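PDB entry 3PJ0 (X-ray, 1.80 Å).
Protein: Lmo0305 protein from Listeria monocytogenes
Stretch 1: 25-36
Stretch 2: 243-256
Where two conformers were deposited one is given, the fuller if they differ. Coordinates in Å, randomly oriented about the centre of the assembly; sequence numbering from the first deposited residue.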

ATOM      1  N   VAL A  25       3.440 -16.565   7.060  1.00 10.75           N
ATOM      2  CA  VAL A  25       1.976 -16.397   6.926  1.00 10.81           C
ATOM      3  C   VAL A  25       1.196 -16.602   8.236  1.00 10.89           C
ATOM      4  O   VAL A  25       0.174 -15.944   8.476  1.00 10.93           O
ATOM      5  CB  VAL A  25       1.444 -17.278   5.768  1.00  9.77           C
ATOM      6  CG1 VAL A  25      -0.053 -17.362   5.763  1.00 11.90           C
ATOM      7  CG2 VAL A  25       2.010 -16.759   4.430  1.00 12.19           C
ATOM      8  N   GLY A  26       1.725 -17.471   9.090  1.00 11.72           N
ATOM      9  CA  GLY A  26       1.190 -17.710  10.454  1.00 12.58           C
ATOM     10  C   GLY A  26       1.018 -16.448  11.293  1.00 12.42           C
ATOM     11  O   GLY A  26       0.172 -16.397  12.182  1.00 13.01           O
ATOM     12  N   VAL A  27       1.792 -15.400  11.003  1.00 11.69           N
ATOM     13  CA  VAL A  27       1.648 -14.146  11.731  1.00 11.31           C
ATOM     14  C   VAL A  27       0.247 -13.567  11.448  1.00 11.06           C
ATOM     15  O   VAL A  27      -0.450 -13.066  12.344  1.00 11.60           O
ATOM     16  CB  VAL A  27       2.729 -13.150  11.320  1.00 10.69           C
ATOM     17  CG1 VAL A  27       2.476 -11.748  11.957  1.00 11.35           C
ATOM     18  CG2 VAL A  27       4.152 -13.700  11.677  1.00 10.97           C
ATOM     19  N   LEU A  28      -0.178 -13.666  10.194  1.00 10.54           N
ATOM     20  CA  LEU A  28      -1.505 -13.188   9.775  1.00 10.08           C
ATOM     21  C   LEU A  28      -2.625 -14.116  10.260  1.00 10.54           C
ATOM     22  O   LEU A  28      -3.644 -13.665  10.787  1.00  9.27           O
ATOM     23  CB  LEU A  28      -1.552 -13.046   8.240  1.00  9.22           C
ATOM     24  CG  LEU A  28      -2.882 -12.540   7.612  1.00  8.39           C
ATOM     25  CD1 LEU A  28      -3.385 -11.243   8.272  1.00  6.66           C
ATOM     26  CD2 LEU A  28      -2.744 -12.395   6.122  1.00 12.19           C
ATOM     27  N   THR A  29      -2.464 -15.416  10.063  1.00 11.23           N
ATOM     28  CA  THR A  29      -3.525 -16.358  10.467  1.00 12.02           C
ATOM     29  C   THR A  29      -3.766 -16.259  11.989  1.00 12.28           C
ATOM     30  O   THR A  29      -4.922 -16.274  12.432  1.00 11.85           O
ATOM     31  CB  THR A  29      -3.259 -17.811   9.997  1.00 13.54           C
ATOM     32  OG1 THR A  29      -2.085 -18.310  10.618  1.00 15.76           O
ATOM     33  CG2 THR A  29      -3.128 -17.901   8.460  1.00 14.89           C
ATOM     34  N   GLU A  30      -2.705 -16.080  12.777  1.00 12.13           N
ATOM     35  CA  GLU A  30      -2.885 -15.899  14.239  1.00 12.19           C
ATOM     36  C   GLU A  30      -3.743 -14.660  14.526  1.00 11.93           C
ATOM     37  O   GLU A  30      -4.666 -14.695  15.367  1.00 10.94           O
ATOM     38  CB  GLU A  30      -1.550 -15.823  15.029  1.00 12.35           C
ATOM     39  CG  GLU A  30      -1.788 -15.519  16.553  1.00 13.17           C
ATOM     40  CD  GLU A  30      -0.515 -15.405  17.392  1.00 15.77           C
ATOM     41  OE1 GLU A  30       0.522 -15.992  16.996  1.00 16.42           O
ATOM     42  OE2 GLU A  30      -0.560 -14.747  18.465  1.00 12.25           O
ATOM     43  N   ALA A  31      -3.461 -13.563  13.818  1.00 11.16           N
ATOM     44  CA  ALA A  31      -4.214 -12.333  14.017  1.00 10.95           C
ATOM     45  C   ALA A  31      -5.692 -12.484  13.657  1.00 11.32           C
ATOM     46  O   ALA A  31      -6.528 -11.771  14.216  1.00 11.71           O
ATOM     47  CB  ALA A  31      -3.594 -11.159  13.198  1.00  9.64           C
ATOM     48  N   LEU A  32      -6.009 -13.384  12.738  1.00 10.51           N
ATOM     49  CA  LEU A  32      -7.400 -13.566  12.284  1.00 11.26           C
ATOM     50  C   LEU A  32      -8.196 -14.572  13.109  1.00 11.57           C
ATOM     51  O   LEU A  32      -9.377 -14.773  12.853  1.00 11.76           O
ATOM     52  CB  LEU A  32      -7.444 -13.986  10.829  1.00 11.53           C
ATOM     53  CG  LEU A  32      -6.920 -12.962   9.825  1.00 12.68           C
ATOM     54  CD1 LEU A  32      -7.009 -13.575   8.403  1.00 14.73           C
ATOM     55  CD2 LEU A  32      -7.694 -11.665   9.950  1.00 13.21           C
ATOM     56  N   GLN A  33      -7.566 -15.182  14.115  1.00 11.90           N
ATOM     57  CA  GLN A  33      -8.252 -16.225  14.888  1.00 12.83           C
ATOM     58  C   GLN A  33      -9.536 -15.741  15.514  1.00 12.20           C
ATOM     59  O   GLN A  33     -10.537 -16.466  15.495  1.00 11.38           O
ATOM     60  CB  GLN A  33      -7.322 -16.818  15.962  1.00 13.02           C
ATOM     61  CG  GLN A  33      -6.225 -17.684  15.327  1.00 14.75           C
ATOM     62  CD  GLN A  33      -5.301 -18.324  16.316  1.00 13.20           C
ATOM     63  OE1 GLN A  33      -5.064 -17.799  17.404  1.00 13.71           O
ATOM     64  NE2 GLN A  33      -4.698 -19.468  15.902  1.00 13.07           N
ATOM     65  N   ASN A  34      -9.495 -14.553  16.116  1.00 12.39           N
ATOM     66  CA  ASN A  34     -10.678 -14.031  16.823  1.00 12.86           C
ATOM     67  C   ASN A  34     -11.608 -13.149  15.988  1.00 12.40           C
ATOM     68  O   ASN A  34     -12.558 -12.586  16.522  1.00 13.24           O
ATOM     69  CB  ASN A  34     -10.278 -13.283  18.109  1.00 12.69           C
ATOM     70  CG  ASN A  34      -9.590 -11.938  17.830  1.00 15.37           C
ATOM     71  OD1 ASN A  34      -9.244 -11.636  16.706  1.00 14.85           O
ATOM     72  ND2 ASN A  34      -9.382 -11.135  18.887  1.00 16.01           N
ATOM     73  N   ILE A  35     -11.349 -13.059  14.689  1.00 12.82           N
ATOM     74  CA  ILE A  35     -12.104 -12.192  13.777  1.00 12.35           C
ATOM     75  C   ILE A  35     -13.200 -12.985  13.053  1.00 13.07           C
ATOM     76  O   ILE A  35     -12.966 -14.070  12.544  1.00 13.87           O
ATOM     77  CB  ILE A  35     -11.191 -11.533  12.742  1.00 11.66           C
ATOM     78  CG1 ILE A  35     -10.072 -10.734  13.412  1.00 12.22           C
ATOM     79  CG2 ILE A  35     -12.029 -10.666  11.766  1.00 11.61           C
ATOM     80  CD1 ILE A  35     -10.535  -9.475  14.204  1.00 11.99           C
ATOM     81  N   ASP A  36     -14.399 -12.419  13.018  1.00 13.71           N
ATOM     82  CA  ASP A  36     -15.553 -13.036  12.364  1.00 15.10           C
ATOM     83  C   ASP A  36     -15.404 -12.931  10.838  1.00 14.95           C
ATOM     84  O   ASP A  36     -15.102 -11.857  10.316  1.00 14.61           O
ATOM     85  CB  ASP A  36     -16.815 -12.297  12.837  1.00 16.04           C
ATOM     86  CG  ASP A  36     -18.111 -12.953  12.403  1.00 18.35           C
ATOM     87  OD1 ASP A  36     -18.182 -13.732  11.430  1.00 19.79           O
ATOM     88  OD2 ASP A  36     -19.125 -12.644  13.076  1.00 25.05           O
ATOM     89  N   TYR A 243      -7.924  -3.710   5.494  1.00  9.14           N
ATOM     90  CA  TYR A 243      -8.119  -4.532   6.699  1.00  9.18           C
ATOM     91  C   TYR A 243      -7.045  -5.622   6.991  1.00  9.29           C
ATOM     92  O   TYR A 243      -6.801  -5.881   8.171  1.00  7.89           O
ATOM     93  CB  TYR A 243      -9.527  -5.155   6.775  1.00  9.46           C
ATOM     94  CG  TYR A 243      -9.771  -6.273   5.810  1.00  9.47           C
ATOM     95  CD1 TYR A 243      -9.376  -7.577   6.111  1.00 11.68           C
ATOM     96  CD2 TYR A 243     -10.408  -6.047   4.589  1.00  9.02           C
ATOM     97  CE1 TYR A 243      -9.603  -8.613   5.198  1.00 11.08           C
ATOM     98  CE2 TYR A 243     -10.644  -7.078   3.702  1.00  8.50           C
ATOM     99  CZ  TYR A 243     -10.243  -8.348   4.003  1.00  8.99           C
ATOM    100  OH  TYR A 243     -10.467  -9.378   3.127  1.00  8.79           O
ATOM    101  N   PRO A 244      -6.417  -6.240   5.957  1.00  9.29           N
ATOM    102  CA  PRO A 244      -5.415  -7.231   6.364  1.00  9.23           C
ATOM    103  C   PRO A 244      -4.312  -6.665   7.258  1.00  9.23           C
ATOM    104  O   PRO A 244      -3.849  -7.352   8.196  1.00  9.68           O
ATOM    105  CB  PRO A 244      -4.869  -7.769   5.023  1.00  9.66           C
ATOM    106  CG  PRO A 244      -5.995  -7.551   4.039  1.00  9.90           C
ATOM    107  CD  PRO A 244      -6.642  -6.256   4.506  1.00  9.89           C
ATOM    108  N   TYR A 245      -3.908  -5.433   6.978  1.00  8.41           N
ATOM    109  CA  TYR A 245      -2.890  -4.744   7.762  0.50  8.66           C
ATOM    110  C   TYR A 245      -3.509  -4.093   8.997  1.00  8.70           C
ATOM    111  O   TYR A 245      -2.894  -4.059  10.028  1.00  8.75           O
ATOM    112  CB  TYR A 245      -2.140  -3.684   6.932  0.50  9.01           C
ATOM    113  CG  TYR A 245      -1.405  -4.207   5.730  0.50  8.83           C
ATOM    114  CD1 TYR A 245      -0.647  -5.369   5.794  0.50 10.34           C
ATOM    115  CD2 TYR A 245      -1.433  -3.518   4.531  0.50 10.97           C
ATOM    116  CE1 TYR A 245       0.033  -5.850   4.671  0.50 11.30           C
ATOM    117  CE2 TYR A 245      -0.744  -3.984   3.407  0.50 12.03           C
ATOM    118  CZ  TYR A 245      -0.016  -5.146   3.491  0.50 11.65           C
ATOM    119  OH  TYR A 245       0.652  -5.600   2.378  0.50 11.03           O
ATOM    120  N   ILE A 246      -4.743  -3.591   8.909  1.00  8.49           N
ATOM    121  CA  ILE A 246      -5.375  -2.964  10.107  1.00  8.50           C
ATOM    122  C   ILE A 246      -5.631  -4.000  11.204  1.00  8.99           C
ATOM    123  O   ILE A 246      -5.235  -3.822  12.368  1.00  8.07           O
ATOM    124  CB  ILE A 246      -6.716  -2.252   9.768  1.00  8.03           C
ATOM    125  CG1 ILE A 246      -6.474  -1.068   8.830  1.00  8.71           C
ATOM    126  CG2 ILE A 246      -7.431  -1.727  11.047  1.00  9.09           C
ATOM    127  CD1 ILE A 246      -7.746  -0.669   8.089  1.00  9.39           C
ATOM    128  N   LEU A 247      -6.266  -5.105  10.830  1.00  9.14           N
ATOM    129  CA  LEU A 247      -6.525  -6.174  11.822  1.00  9.43           C
ATOM    130  C   LEU A 247      -5.249  -6.713  12.491  1.00  9.84           C
ATOM    131  O   LEU A 247      -5.237  -6.935  13.723  1.00 10.42           O
ATOM    132  CB  LEU A 247      -7.364  -7.295  11.236  1.00  9.41           C
ATOM    133  CG  LEU A 247      -8.787  -6.872  10.807  1.00 10.34           C
ATOM    134  CD1 LEU A 247      -9.434  -7.986   9.988  1.00 11.47           C
ATOM    135  CD2 LEU A 247      -9.714  -6.383  11.990  1.00 13.67           C
ATOM    136  N   SER A 248      -4.217  -6.998  11.682  1.00 10.15           N
ATOM    137  CA  SER A 248      -2.947  -7.473  12.212  1.00  9.99           C
ATOM    138  C   SER A 248      -2.255  -6.396  13.053  1.00 10.17           C
ATOM    139  O   SER A 248      -1.663  -6.730  14.089  1.00 10.54           O
ATOM    140  CB  SER A 248      -2.014  -8.000  11.113  1.00  9.11           C
ATOM    141  OG  SER A 248      -1.875  -7.060  10.076  1.00 10.39           O
ATOM    142  N   ALA A 249      -2.336  -5.129  12.631  1.00  9.99           N
ATOM    143  CA  ALA A 249      -1.734  -4.020  13.421  1.00 10.01           C
ATOM    144  C   ALA A 249      -2.385  -3.938  14.784  1.00  9.17           C
ATOM    145  O   ALA A 249      -1.711  -3.914  15.793  1.00  9.87           O
ATOM    146  CB  ALA A 249      -1.872  -2.652  12.697  1.00  9.20           C
ATOM    147  N   ASP A 250      -3.696  -3.994  14.811  1.00  9.67           N
ATOM    148  CA  ASP A 250      -4.439  -3.923  16.099  1.00  8.92           C
ATOM    149  C   ASP A 250      -4.161  -5.155  16.983  1.00  9.30           C
ATOM    150  O   ASP A 250      -3.918  -5.030  18.187  1.00  8.96           O
ATOM    151  CB  ASP A 250      -5.919  -3.746  15.821  1.00  9.40           C
ATOM    152  CG  ASP A 250      -6.667  -3.115  16.986  1.00 11.63           C
ATOM    153  OD1 ASP A 250      -6.034  -2.498  17.876  1.00 12.63           O
ATOM    154  OD2 ASP A 250      -7.906  -3.249  17.005  1.00 15.66           O
ATOM    155  N   TYR A 251      -4.123  -6.334  16.377  1.00  8.95           N
ATOM    156  CA  TYR A 251      -3.854  -7.570  17.132  1.00  8.89           C
ATOM    157  C   TYR A 251      -2.503  -7.518  17.833  1.00  8.79           C
ATOM    158  O   TYR A 251      -2.423  -7.751  19.045  1.00  8.27           O
ATOM    159  CB  TYR A 251      -3.925  -8.827  16.206  1.00  8.86           C
ATOM    160  CG  TYR A 251      -3.581 -10.094  16.916  1.00  8.69           C
ATOM    161  CD1 TYR A 251      -4.533 -10.746  17.730  1.00 10.94           C
ATOM    162  CD2 TYR A 251      -2.317 -10.678  16.792  1.00 10.00           C
ATOM    163  CE1 TYR A 251      -4.230 -11.914  18.390  1.00 10.21           C
ATOM    164  CE2 TYR A 251      -2.016 -11.830  17.460  1.00  8.59           C
ATOM    165  CZ  TYR A 251      -2.985 -12.447  18.269  1.00 10.12           C
ATOM    166  OH  TYR A 251      -2.691 -13.601  18.961  1.00 10.05           O
ATOM    167  N   TYR A 252      -1.442  -7.260  17.061  1.00  9.99           N
ATOM    168  CA  TYR A 252      -0.073  -7.243  17.604  1.00  9.82           C
ATOM    169  C   TYR A 252       0.148  -6.049  18.514  1.00 10.52           C
ATOM    170  O   TYR A 252       0.916  -6.149  19.505  1.00 10.36           O
ATOM    171  CB  TYR A 252       0.975  -7.378  16.481  1.00 10.23           C
ATOM    172  CG  TYR A 252       0.908  -8.774  15.931  1.00  8.41           C
ATOM    173  CD1 TYR A 252       1.330  -9.836  16.714  1.00 12.17           C
ATOM    174  CD2 TYR A 252       0.340  -9.060  14.696  1.00  8.70           C
ATOM    175  CE1 TYR A 252       1.259 -11.108  16.271  1.00 11.49           C
ATOM    176  CE2 TYR A 252       0.253 -10.376  14.230  1.00  8.62           C
ATOM    177  CZ  TYR A 252       0.689 -11.396  15.047  1.00  9.22           C
ATOM    178  OH  TYR A 252       0.629 -12.726  14.701  1.00 10.07           O
ATOM    179  N   PHE A 253      -0.555  -4.933  18.248  1.00  9.49           N
ATOM    180  CA  PHE A 253      -0.471  -3.801  19.198  1.00  9.07           C
ATOM    181  C   PHE A 253      -0.971  -4.250  20.589  1.00 10.81           C
ATOM    182  O   PHE A 253      -0.310  -4.040  21.615  1.00  9.76           O
ATOM    183  CB  PHE A 253      -1.288  -2.598  18.698  1.00  9.91           C
ATOM    184  CG  PHE A 253      -1.208  -1.419  19.581  1.00  9.15           C
ATOM    185  CD1 PHE A 253      -0.175  -0.529  19.465  1.00 10.20           C
ATOM    186  CD2 PHE A 253      -2.161  -1.204  20.557  1.00 12.70           C
ATOM    187  CE1 PHE A 253      -0.073   0.582  20.356  1.00  9.59           C
ATOM    188  CE2 PHE A 253      -2.080  -0.083  21.432  1.00 13.34           C
ATOM    189  CZ  PHE A 253      -1.026   0.801  21.302  1.00 10.96           C
ATOM    190  N   GLU A 254      -2.128  -4.914  20.637  1.00 11.72           N
ATOM    191  CA  GLU A 254      -2.673  -5.312  21.935  1.00 12.77           C
ATOM    192  C   GLU A 254      -1.837  -6.416  22.574  1.00 13.67           C
ATOM    193  O   GLU A 254      -1.666  -6.449  23.798  1.00 13.81           O
ATOM    194  CB  GLU A 254      -4.154  -5.704  21.826  1.00 13.15           C
ATOM    195  CG  GLU A 254      -5.078  -4.547  21.560  1.00 15.38           C
ATOM    196  CD  GLU A 254      -5.121  -3.549  22.718  1.00 20.21           C
ATOM    197  OE1 GLU A 254      -5.069  -3.987  23.880  1.00 23.41           O
ATOM    198  OE2 GLU A 254      -5.215  -2.339  22.460  1.00 19.22           O
ATOM    199  N   LYS A 255      -1.274  -7.288  21.738  1.00 13.50           N
ATOM    200  CA  LYS A 255      -0.440  -8.371  22.221  1.00 13.52           C
ATOM    201  C   LYS A 255       0.860  -7.888  22.797  1.00 12.77           C
ATOM    202  O   LYS A 255       1.291  -8.426  23.788  1.00 13.05           O
ATOM    203  CB  LYS A 255      -0.110  -9.338  21.089  1.00 14.17           C
ATOM    204  CG  LYS A 255       0.829 -10.499  21.464  1.00 15.72           C
ATOM    205  CD  LYS A 255       1.096 -11.321  20.186  1.00 17.07           C
ATOM    206  CE  LYS A 255       2.138 -12.373  20.369  1.00 20.27           C
ATOM    207  NZ  LYS A 255       1.681 -13.536  21.223  1.00 24.42           N
ATOM    208  N   ARG A 256       1.479  -6.857  22.209  1.00 11.25           N
ATOM    209  CA  ARG A 256       2.832  -6.475  22.621  1.00 11.13           C
ATOM    210  C   ARG A 256       3.052  -5.102  23.249  1.00 11.64           C
ATOM    211  O   ARG A 256       4.114  -4.883  23.818  1.00 11.34           O
ATOM    212  CB  ARG A 256       3.790  -6.653  21.451  1.00 10.77           C
ATOM    213  CG  ARG A 256       3.826  -8.080  20.895  1.00 11.53           C
ATOM    214  CD  ARG A 256       4.999  -8.306  19.959  1.00 13.24           C
ATOM    215  NE  ARG A 256       5.099  -9.697  19.510  1.00 14.49           N
ATOM    216  CZ  ARG A 256       4.928 -10.143  18.265  1.00 13.14           C
ATOM    217  NH1 ARG A 256       4.672  -9.322  17.247  1.00 12.18           N
ATOM    218  NH2 ARG A 256       5.086 -11.446  18.032  1.00 12.73           N
TER
HETATM  219  O   HOH W   1       3.048 -14.144  15.446  1.00 21.63           O
HETATM  220  O   HOH W   2      -4.895 -15.553  18.981  1.00 13.86           O

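Two helices from distant parts of one chain cross almost at right angles here, their axes 9.3 Å apart at closest approach and 80° between their N-to-C directions. At the crossing sits a small residue, A31, whose CA lies 5.3 Å from the CA of S248, and the contact runs on from there into the turn after the first helix.

Along stretch 2, P244 opens the contact with its backbone, as its O lies 3.9 Å from CD1 of L28. That same carbonyl accepts a hydrogen bond from OG of S248 (2.7 Å), so the serine satisfies its hydroxyl within its own helix while standing near the crossing. L247 points toward stretch 1 and meets two aliphatic partners: its CD1 lies 4.1 Å from CD2 of L32, and its CD2 lies 3.9 Å from CD1 of I35, which follows the helix in a type I turn. At S248 the packing is backbone-close, with CB of A31 3.9 Å from the serine CA.

Y251 combines both kinds of chemistry. Its ring lies against the opposing backbone, the CA of A31 sitting 3.8 Å from the ring centroid and over the face in a CH-pi contact, while its OH donates a very short 2.5 Å hydrogen bond to OE2 of E30. Water 2 links the same hydroxyl to OE1 of Q33.

Y252 reaches in from the side. Its OH donates to O of V27 at 2.6 Å, a carbonyl otherwise engaged only weakly by N of A31, and CE2 packs 3.5 Å from CG1 of V27. Water 1 also donates to this hydroxyl. One turn beyond Y251, K255 adds a long salt bridge, NZ to OE2 of E30 at 3.8 Å. Alanine sits at the crossing, leucine fills one flank, and tyrosine hydroxyls tie down the other.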